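Local atomic coordinates of carbohydrate oxidase (Microdochium nivale, PDB entry 3RJA), a protein that uses FAD to oxidise the C1 hydroxyl of mono-, oligo- and polysaccharides to the lactone, passing the electrons to molecular oxygen to give hydrogen peroxide. Residues G1-C6 / K57-K62; Y123-S128 / T204-K209; D434-T439 / A468-K473. All blocks are in the same frame, centred on the assembly; numbering follows the deposited sequence.

Overall arrangement
The three contacts run from mainly apolar to charged. Contact 1, at the surface with its centre about 31 Å from the centre of the chain, packs the N-terminal helix 2-9 against the last turn of helix 46-58 and the residues that follow it, mainly by aliphatic side chains, beside a Cys6-Cys55 disulfide. Contact 2 is partly buried and is a strand pairing, in which backbone bonds of the antiparallel sheet are joined by an arginine gripping a threonine. Contact 3, also partly buried, holds helix 435-443 to the C-terminal tail through arginines, a salt bridge and water. Contacts 2 and 3 lie on opposite sides of the chain's centre, whereas contacts 1 and 3 approach within about 8 Å at their nearest atoms.

Contact 1 of 3, residues G1-C6 / K57-K62; sequences GAIEAC and KKLNLK
Leu59 reaches from the end of helix 46-58 to the first turn of helix 2-9, an apolar contact of one helix with the end of another and the loop after it, reinforced by a disulfide between Cys6 and Cys55. Its backbone has already left helical geometry, and its CB points toward the N-terminal helix. CG stands anti to the carbonyl carbon (chi1 -59°), and from there the two methyls part. Leu59 CD2 goes to the start of the helix, 4.0 Å from Ala2 CB. Leu59 CD1 presses on the backbone of Ile3, 3.4 Å from Ile3 CA and 3.5 Å from Ile3 N, and also lies 4.2 Å from Cys6 CB. One branch thus touches residues nearly a helical turn apart.

The Ile3 side chain crosses that of Leu59 obliquely and carries the contact on to Leu61. Its CG1 is anti to the backbone N, and Ile3 CD1 reaches Leu61 CD1 at 3.6 Å. Beyond the two segments Ile3 also packs on Thr38 and on Ala39 of strand 39-42, which ties the N-terminal helix to the edge of the parallel sheet of the FAD-binding domain. The aliphatic part of Lys58 comes close to the disulfide, with Lys58 CD 4.2 Å from Cys6 SG.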
loop_
_atom_site.group_PDB
_atom_site.type_symbol
_atom_site.label_atom_id
_atom_site.label_comp_id
_atom_site.label_asym_id
_atom_site.label_seq_id
_atom_site.Cartn_x
_atom_site.Cartn_y
_atom_site.Cartn_z
ATOM N N GLY A 1 -28.620 14.359 -15.646
ATOM C CA GLY A 1 -29.237 13.044 -15.940
ATOM C C GLY A 1 -29.677 12.335 -14.669
ATOM O O GLY A 1 -29.659 12.901 -13.573
ATOM N N ALA A 2 -30.055 11.079 -14.827
ATOM C CA ALA A 2 -30.691 10.327 -13.757
ATOM C C ALA A 2 -29.831 10.227 -12.463
ATOM O O ALA A 2 -30.356 10.436 -11.377
ATOM C CB ALA A 2 -31.065 8.947 -14.284
ATOM N N ILE A 3 -28.532 9.902 -12.597
ATOM C CA ILE A 3 -27.643 9.735 -11.431
ATOM C C ILE A 3 -27.422 11.066 -10.706
ATOM O O ILE A 3 -27.462 11.114 -9.475
ATOM C CB ILE A 3 -26.264 9.000 -11.781
ATOM C CG1 ILE A 3 -25.377 8.841 -10.546
ATOM C CG2 ILE A 3 -25.516 9.686 -12.938
ATOM C CD1 ILE A 3 -25.974 7.832 -9.453
ATOM N N GLU A 4 -27.202 12.144 -11.458
ATOM C CA GLU A 4 -27.062 13.474 -10.842
ATOM C C GLU A 4 -28.342 13.804 -10.032
ATOM O O GLU A 4 -28.283 14.191 -8.869
ATOM C CB GLU A 4 -26.830 14.558 -11.899
ATOM C CG GLU A 4 -25.473 14.500 -12.653
ATOM C CD GLU A 4 -25.420 13.427 -13.739
ATOM O OE1 GLU A 4 -26.487 12.895 -14.116
ATOM O OE2 GLU A 4 -24.306 13.130 -14.224
ATOM N N ALA A 5 -29.496 13.631 -10.662
ATOM C CA ALA A 5 -30.790 13.915 -10.019
ATOM C C ALA A 5 -30.927 13.090 -8.750
ATOM O O ALA A 5 -31.312 13.610 -7.712
ATOM C CB ALA A 5 -31.931 13.588 -10.976
ATOM N N CYS A 6 -30.566 11.808 -8.838
ATOM C CA CYS A 6 -30.670 10.899 -7.683
ATOM C C CYS A 6 -29.807 11.363 -6.520
ATOM O O CYS A 6 -30.251 11.350 -5.381
ATOM C CB CYS A 6 -30.269 9.464 -8.055
ATOM S SG CYS A 6 -30.546 8.285 -6.708
ATOM N N LYS A 57 -27.597 1.387 -6.674
ATOM C CA LYS A 57 -28.567 0.268 -6.727
ATOM C C LYS A 57 -29.794 0.597 -7.597
ATOM O O LYS A 57 -30.230 -0.218 -8.421
ATOM C CB LYS A 57 -29.026 -0.146 -5.317
ATOM C CG LYS A 57 -30.087 -1.260 -5.371
ATOM C CD LYS A 57 -30.592 -1.636 -3.997
ATOM C CE LYS A 57 -31.731 -2.630 -4.080
ATOM N NZ LYS A 57 -32.129 -3.006 -2.714
ATOM N N LYS A 58 -30.337 1.800 -7.424
ATOM C CA LYS A 58 -31.506 2.242 -8.198
ATOM C C LYS A 58 -31.265 2.255 -9.722
ATOM O O LYS A 58 -32.144 1.878 -10.498
ATOM C CB LYS A 58 -31.938 3.635 -7.726
ATOM C CG LYS A 58 -33.248 4.115 -8.329
ATOM C CD LYS A 58 -33.406 5.640 -8.223
ATOM C CE LYS A 58 -34.879 6.073 -8.268
ATOM N NZ LYS A 58 -35.598 5.703 -6.986
ATOM N N LEU A 59 -30.068 2.683 -10.141
ATOM C CA LEU A 59 -29.774 2.927 -11.548
ATOM C C LEU A 59 -28.935 1.799 -12.171
ATOM O O LEU A 59 -28.437 1.933 -13.299
ATOM C CB LEU A 59 -29.113 4.295 -11.733
ATOM C CG LEU A 59 -29.988 5.465 -11.222
ATOM C CD1 LEU A 59 -29.209 6.771 -11.167
ATOM C CD2 LEU A 59 -31.269 5.649 -12.042
ATOM N N ASN A 60 -28.813 0.693 -11.441
ATOM C CA ASN A 60 -27.910 -0.409 -11.805
ATOM C C ASN A 60 -26.487 0.035 -12.212
ATOM O O ASN A 60 -26.004 -0.303 -13.292
ATOM C CB ASN A 60 -28.517 -1.316 -12.889
ATOM C CG ASN A 60 -27.880 -2.709 -12.909
ATOM O OD1 ASN A 60 -27.296 -3.180 -11.910
ATOM N ND2 ASN A 60 -27.975 -3.364 -14.046
ATOM N N LEU A 61 -25.814 0.776 -11.337
ATOM C CA LEU A 61 -24.447 1.211 -11.608
ATOM C C LEU A 61 -23.468 0.460 -10.704
ATOM O O LEU A 61 -23.833 0.073 -9.587
ATOM C CB LEU A 61 -24.327 2.718 -11.372
ATOM C CG LEU A 61 -25.289 3.649 -12.134
ATOM C CD1 LEU A 61 -25.191 5.098 -11.603
ATOM C CD2 LEU A 61 -25.025 3.625 -13.669
ATOM N N LYS A 62 -22.230 0.285 -11.159
ATOM C CA LYS A 62 -21.138 -0.119 -10.261
ATOM C C LYS A 62 -20.674 1.123 -9.496
ATOM O O LYS A 62 -20.693 2.269 -10.025
ATOM C CB LYS A 62 -19.966 -0.746 -11.042
ATOM C CG LYS A 62 -20.370 -1.946 -11.945
ATOM C CD LYS A 62 -21.216 -2.954 -11.158
ATOM C CE LYS A 62 -21.412 -4.290 -11.918
ATOM N NZ LYS A 62 -22.087 -5.329 -11.083
#

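Contact 2 of 3, residues Y123-S128 / T204-K209; sequences YGRAIS and TFPAPK
Arg125 and Thr204 cross at about a right angle, and the arginine grips the threonine side-on. Arg125 NE gives a fairly straight bond to Thr204 OG1 (2.8 Å, 164°), close to the guanidinium plane. Arg125 NH2 bonds to Thr204 O at 2.8 Å, approaching from above the carbonyl plane. Bends at chi2 and chi3 (-67° and -69°) fold the chain back over the partner strand, where one face of the guanidinium lies on the peptide between Phe205 and Pro206, with Pro206 N over its centre. Thr204 OG1 has a further partner in Gly102 O.

The backbones themselves form a short antiparallel ladder. Ala126 and Phe205 are a hydrogen-bonded pair, with Phe205 N 2.9 Å from Ala126 O, and Ala207 N bonds almost straight to Gly124 O. The Phe205 ring folds over its bridge partner: Ala126 O sits 3.5 Å above one face, toward the rim, while Ala126 CB is 3.5 Å from Phe205 CE1.

Within the FAD-binding domain, the pairing joins strand 125-126, directly after helix 112-123, to strand 196-206 of the antiparallel sheet that includes strands 94-98, 103-106 and 160-166. Trp295 of helix 295-301 packs on Ala126, Ala207 and Pro208, and the Phe205 ring stacks with His153 of helix 150-153.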
loop_
_atom_site.group_PDB
_atom_site.type_symbol
_atom_site.label_atom_id
_atom_site.label_comp_id
_atom_site.label_asym_id
_atom_site.label_seq_id
_atom_site.Cartn_x
_atom_site.Cartn_y
_atom_site.Cartn_z
ATOM N N TYR A 123 -2.269 14.656 19.697
ATOM C CA TYR A 123 -2.387 13.613 20.742
ATOM C C TYR A 123 -1.110 12.923 21.223
ATOM O O TYR A 123 -1.155 12.117 22.147
ATOM C CB TYR A 123 -3.411 12.555 20.338
ATOM C CG TYR A 123 -4.776 13.095 19.958
ATOM C CD1 TYR A 123 -5.629 13.642 20.925
ATOM C CD2 TYR A 123 -5.239 13.015 18.631
ATOM C CE1 TYR A 123 -6.906 14.103 20.583
ATOM C CE2 TYR A 123 -6.519 13.494 18.274
ATOM C CZ TYR A 123 -7.340 14.027 19.262
ATOM O OH TYR A 123 -8.589 14.493 18.931
ATOM N N GLY A 124 0.012 13.248 20.604
ATOM C CA GLY A 124 1.272 12.611 20.899
ATOM C C GLY A 124 1.333 11.142 20.500
ATOM O O GLY A 124 2.029 10.371 21.152
ATOM N N ARG A 125 0.626 10.758 19.426
ATOM C CA ARG A 125 0.451 9.333 19.082
ATOM C C ARG A 125 0.883 9.030 17.644
ATOM O O ARG A 125 1.053 9.955 16.821
ATOM C CB ARG A 125 -1.003 8.885 19.293
ATOM C CG ARG A 125 -1.634 9.174 20.686
ATOM C CD ARG A 125 -0.991 8.369 21.795
ATOM N NE ARG A 125 -1.297 6.939 21.710
ATOM C CZ ARG A 125 -1.046 6.055 22.677
ATOM N NH1 ARG A 125 -0.496 6.450 23.838
ATOM N NH2 ARG A 125 -1.364 4.770 22.500
ATOM N N ALA A 126 1.077 7.735 17.360
ATOM C CA ALA A 126 1.598 7.290 16.087
ATOM C C ALA A 126 0.973 5.961 15.672
ATOM O O ALA A 126 0.480 5.206 16.510
ATOM C CB ALA A 126 3.131 7.146 16.153
ATOM N N ILE A 127 0.988 5.712 14.367
ATOM C CA ILE A 127 0.639 4.424 13.773
ATOM C C ILE A 127 1.678 4.070 12.741
ATOM O O ILE A 127 2.233 4.948 12.065
ATOM C CB ILE A 127 -0.761 4.472 13.085
ATOM C CG1 ILE A 127 -1.867 4.604 14.138
ATOM C CG2 ILE A 127 -1.017 3.208 12.197
ATOM C CD1 ILE A 127 -3.156 5.048 13.548
ATOM N N SER A 128 1.944 2.770 12.623
ATOM C CA SER A 128 2.866 2.267 11.634
ATOM C C SER A 128 2.173 2.173 10.256
ATOM O O SER A 128 1.292 1.321 10.065
ATOM C CB SER A 128 3.371 0.878 12.081
ATOM O OG SER A 128 4.174 0.275 11.085
ATOM N N THR A 204 -3.345 3.122 18.506
ATOM C CA THR A 204 -2.142 3.927 18.280
ATOM C C THR A 204 -1.097 3.577 19.352
ATOM O O THR A 204 -1.447 2.941 20.352
ATOM C CB THR A 204 -2.442 5.442 18.328
ATOM O OG1 THR A 204 -2.816 5.825 19.671
ATOM C CG2 THR A 204 -3.554 5.793 17.354
ATOM N N PHE A 205 0.161 3.979 19.129
ATOM C CA PHE A 205 1.221 3.923 20.158
ATOM C C PHE A 205 1.787 5.335 20.441
ATOM O O PHE A 205 1.634 6.238 19.601
ATOM C CB PHE A 205 2.345 2.928 19.795
ATOM C CG PHE A 205 2.943 3.114 18.401
ATOM C CD1 PHE A 205 4.078 3.920 18.200
ATOM C CD2 PHE A 205 2.421 2.406 17.310
ATOM C CE1 PHE A 205 4.647 4.069 16.931
ATOM C CE2 PHE A 205 2.970 2.523 16.043
ATOM C CZ PHE A 205 4.085 3.365 15.836
ATOM N N PRO A 206 2.430 5.531 21.625
ATOM C CA PRO A 206 3.033 6.848 21.902
ATOM C C PRO A 206 4.072 7.145 20.824
ATOM O O PRO A 206 4.851 6.254 20.452
ATOM C CB PRO A 206 3.707 6.673 23.285
ATOM C CG PRO A 206 3.076 5.428 23.894
ATOM C CD PRO A 206 2.686 4.556 22.707
ATOM N N ALA A 207 4.053 8.372 20.312
ATOM C CA ALA A 207 4.970 8.783 19.263
ATOM C C ALA A 207 6.394 8.628 19.785
ATOM O O ALA A 207 6.708 9.181 20.809
ATOM C CB ALA A 207 4.684 10.236 18.843
ATOM N N PRO A 208 7.249 7.849 19.091
ATOM C CA PRO A 208 8.619 7.591 19.589
ATOM C C PRO A 208 9.430 8.866 19.660
ATOM O O PRO A 208 9.291 9.737 18.782
ATOM C CB PRO A 208 9.235 6.693 18.512
ATOM C CG PRO A 208 8.116 6.132 17.769
ATOM C CD PRO A 208 6.911 7.003 17.933
ATOM N N LYS A 209 10.269 8.977 20.690
ATOM C CA LYS A 209 11.109 10.165 20.865
ATOM C C LYS A 209 12.501 9.967 20.270
ATOM O O LYS A 209 13.151 10.918 19.860
ATOM C CB LYS A 209 11.227 10.492 22.354
ATOM C CG LYS A 209 9.928 10.972 22.999
ATOM C CD LYS A 209 10.148 11.312 24.470
ATOM C CE LYS A 209 8.852 11.759 25.132
ATOM N NZ LYS A 209 8.269 12.947 24.437
#

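Contact 3 of 3, residues D434-T439 / A468-K473; sequences DRDYAT and AVRPVK
Helix 435-443 begins beside an irregular C-terminal tail, and the two backbones come nearest at Thr439 and Val469, 5.9 Å between CA atoms. Asp434 is the N-cap, its OD1 accepting from Tyr437 N. The tail offers the successive carbonyl oxygens of Ala468 and Val469 to a side chain of the helix.

Arg435 takes up those carbonyls. Its CG is anti to the backbone N (chi1 -167°) and the chain runs extended to NE, which bonds to Ala468 O at 2.8 Å, while NH2 bonds to Val469 O at 3.0 Å. Both nitrogens approach from above the carbonyl planes. Arg470 answers from the tail: its NE meets Asp436 OD1 on the syn side (2.6 Å, 163°), a salt bridge in which the carboxylate and guanidinium planes stand 53° apart. Arg435 CD lies over the centre of the Arg470 guanidinium, 3.8 Å above it. One water joins Asp436 N to Arg470 NH2, and another links Thr439 OG1 to Arg470 N.

An alanine at Arg435 would probably leave the carbonyls of Ala468 and Val469 without these donors, Asp461 without this salt-bridge mate, and a gap over the Arg470 guanidinium.

Arg435 NH1 lies 3.9 Å from Arg470 NH1, but each arginine has a carboxylate, Asp461 and Asp436 respectively, which would be expected to offset their repulsion, so that both can bridge helix and tail within the berberine-like region.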
loop_
_atom_site.group_PDB
_atom_site.type_symbol
_atom_site.label_atom_id
_atom_site.label_comp_id
_atom_site.label_asym_id
_atom_site.label_seq_id
_atom_site.Cartn_x
_atom_site.Cartn_y
_atom_site.Cartn_z
ATOM N N ASP A 434 -5.729 -10.842 -15.599
ATOM C CA ASP A 434 -7.161 -11.032 -15.596
ATOM C C ASP A 434 -7.632 -11.251 -14.153
ATOM O O ASP A 434 -6.805 -11.489 -13.271
ATOM C CB ASP A 434 -7.604 -12.148 -16.560
ATOM C CG ASP A 434 -7.203 -13.560 -16.101
ATOM O OD1 ASP A 434 -7.120 -13.862 -14.896
ATOM O OD2 ASP A 434 -7.016 -14.414 -16.991
ATOM N N ARG A 435 -8.947 -11.163 -13.928
ATOM C CA ARG A 435 -9.547 -11.232 -12.585
ATOM C C ARG A 435 -9.166 -12.482 -11.777
ATOM O O ARG A 435 -8.872 -12.402 -10.574
ATOM C CB ARG A 435 -11.085 -11.128 -12.703
ATOM C CG ARG A 435 -11.782 -10.876 -11.376
ATOM C CD ARG A 435 -13.271 -10.563 -11.545
ATOM N NE ARG A 435 -13.906 -10.282 -10.256
ATOM C CZ ARG A 435 -15.192 -9.967 -10.115
ATOM N NH1 ARG A 435 -15.999 -9.909 -11.179
ATOM N NH2 ARG A 435 -15.675 -9.720 -8.907
ATOM N N ASP A 436 -9.177 -13.644 -12.429
ATOM C CA ASP A 436 -8.854 -14.886 -11.725
ATOM C C ASP A 436 -7.385 -14.986 -11.340
ATOM O O ASP A 436 -7.058 -15.384 -10.221
ATOM C CB ASP A 436 -9.251 -16.119 -12.554
ATOM C CG ASP A 436 -10.730 -16.165 -12.865
ATOM O OD1 ASP A 436 -11.571 -15.832 -12.004
ATOM O OD2 ASP A 436 -11.050 -16.519 -14.009
ATOM N N TYR A 437 -6.499 -14.669 -12.272
ATOM C CA TYR A 437 -5.075 -14.769 -12.011
ATOM C C TYR A 437 -4.668 -13.750 -10.943
ATOM O O TYR A 437 -3.963 -14.088 -9.997
ATOM C CB TYR A 437 -4.272 -14.569 -13.302
ATOM C CG TYR A 437 -2.783 -14.762 -13.126
ATOM C CD1 TYR A 437 -2.208 -16.037 -13.155
ATOM C CD2 TYR A 437 -1.935 -13.670 -12.935
ATOM C CE1 TYR A 437 -0.825 -16.208 -13.000
ATOM C CE2 TYR A 437 -0.537 -13.840 -12.782
ATOM C CZ TYR A 437 0.002 -15.106 -12.816
ATOM O OH TYR A 437 1.376 -15.261 -12.650
ATOM N N ALA A 438 -5.119 -12.506 -11.103
ATOM C CA ALA A 438 -4.744 -11.422 -10.177
ATOM C C ALA A 438 -5.150 -11.789 -8.759
ATOM O O ALA A 438 -4.348 -11.690 -7.839
ATOM C CB ALA A 438 -5.403 -10.117 -10.587
ATOM N N THR A 439 -6.390 -12.250 -8.583
ATOM C CA THR A 439 -6.862 -12.516 -7.231
ATOM C C THR A 439 -6.154 -13.734 -6.687
ATOM O O THR A 439 -5.940 -13.841 -5.487
ATOM C CB THR A 439 -8.405 -12.603 -7.138
ATOM O OG1 THR A 439 -8.898 -13.615 -8.040
ATOM C CG2 THR A 439 -9.043 -11.226 -7.479
ATOM N N ALA A 468 -11.287 -7.322 -8.405
ATOM C CA ALA A 468 -12.097 -7.722 -7.256
ATOM C C ALA A 468 -12.110 -9.240 -7.187
ATOM O O ALA A 468 -12.081 -9.916 -8.223
ATOM C CB ALA A 468 -13.566 -7.192 -7.394
ATOM N N VAL A 469 -12.177 -9.766 -5.971
ATOM C CA VAL A 469 -12.434 -11.176 -5.728
ATOM C C VAL A 469 -13.811 -11.563 -6.334
ATOM O O VAL A 469 -14.767 -10.803 -6.220
ATOM C CB VAL A 469 -12.385 -11.420 -4.193
ATOM C CG1 VAL A 469 -12.968 -12.742 -3.811
ATOM C CG2 VAL A 469 -10.918 -11.315 -3.668
ATOM N N ARG A 470 -13.916 -12.720 -6.991
ATOM C CA ARG A 470 -15.239 -13.194 -7.459
ATOM C C ARG A 470 -16.121 -13.679 -6.303
ATOM O O ARG A 470 -15.627 -14.363 -5.414
ATOM C CB ARG A 470 -15.121 -14.335 -8.478
ATOM C CG ARG A 470 -14.505 -13.970 -9.790
ATOM C CD ARG A 470 -14.676 -15.109 -10.844
ATOM N NE ARG A 470 -13.970 -14.755 -12.073
ATOM C CZ ARG A 470 -14.455 -13.930 -12.996
ATOM N NH1 ARG A 470 -15.654 -13.373 -12.837
ATOM N NH2 ARG A 470 -13.744 -13.658 -14.084
ATOM N N PRO A 471 -17.423 -13.307 -6.311
ATOM C CA PRO A 471 -18.391 -13.915 -5.404
ATOM C C PRO A 471 -18.622 -15.383 -5.798
ATOM O O PRO A 471 -19.084 -15.660 -6.905
ATOM C CB PRO A 471 -19.673 -13.107 -5.651
ATOM C CG PRO A 471 -19.508 -12.537 -6.999
ATOM C CD PRO A 471 -18.042 -12.301 -7.189
ATOM N N VAL A 472 -18.271 -16.301 -4.905
ATOM C CA VAL A 472 -18.509 -17.735 -5.129
ATOM C C VAL A 472 -19.195 -18.328 -3.898
ATOM O O VAL A 472 -18.562 -18.497 -2.854
ATOM C CB VAL A 472 -17.196 -18.505 -5.419
ATOM C CG1 VAL A 472 -17.511 -19.936 -5.857
ATOM C CG2 VAL A 472 -16.389 -17.799 -6.489
ATOM N N LYS A 473 -20.495 -18.611 -4.017
ATOM C CA LYS A 473 -21.251 -19.287 -2.954
ATOM C C LYS A 473 -20.534 -20.566 -2.513
ATOM O O LYS A 473 -20.045 -21.356 -3.327
ATOM C CB LYS A 473 -22.660 -19.640 -3.434
ATOM C CG LYS A 473 -23.610 -18.467 -3.543
ATOM C CD LYS A 473 -25.017 -18.946 -3.897
ATOM C CE LYS A 473 -26.058 -17.847 -3.710
ATOM N NZ LYS A 473 -27.443 -18.404 -3.767
ATOM O OXT LYS A 473 -20.402 -20.831 -1.322
HETATM O O HOH W 1 -10.866 -13.909 -14.843
HETATM O O HOH W 2 -11.639 -14.465 -7.336
#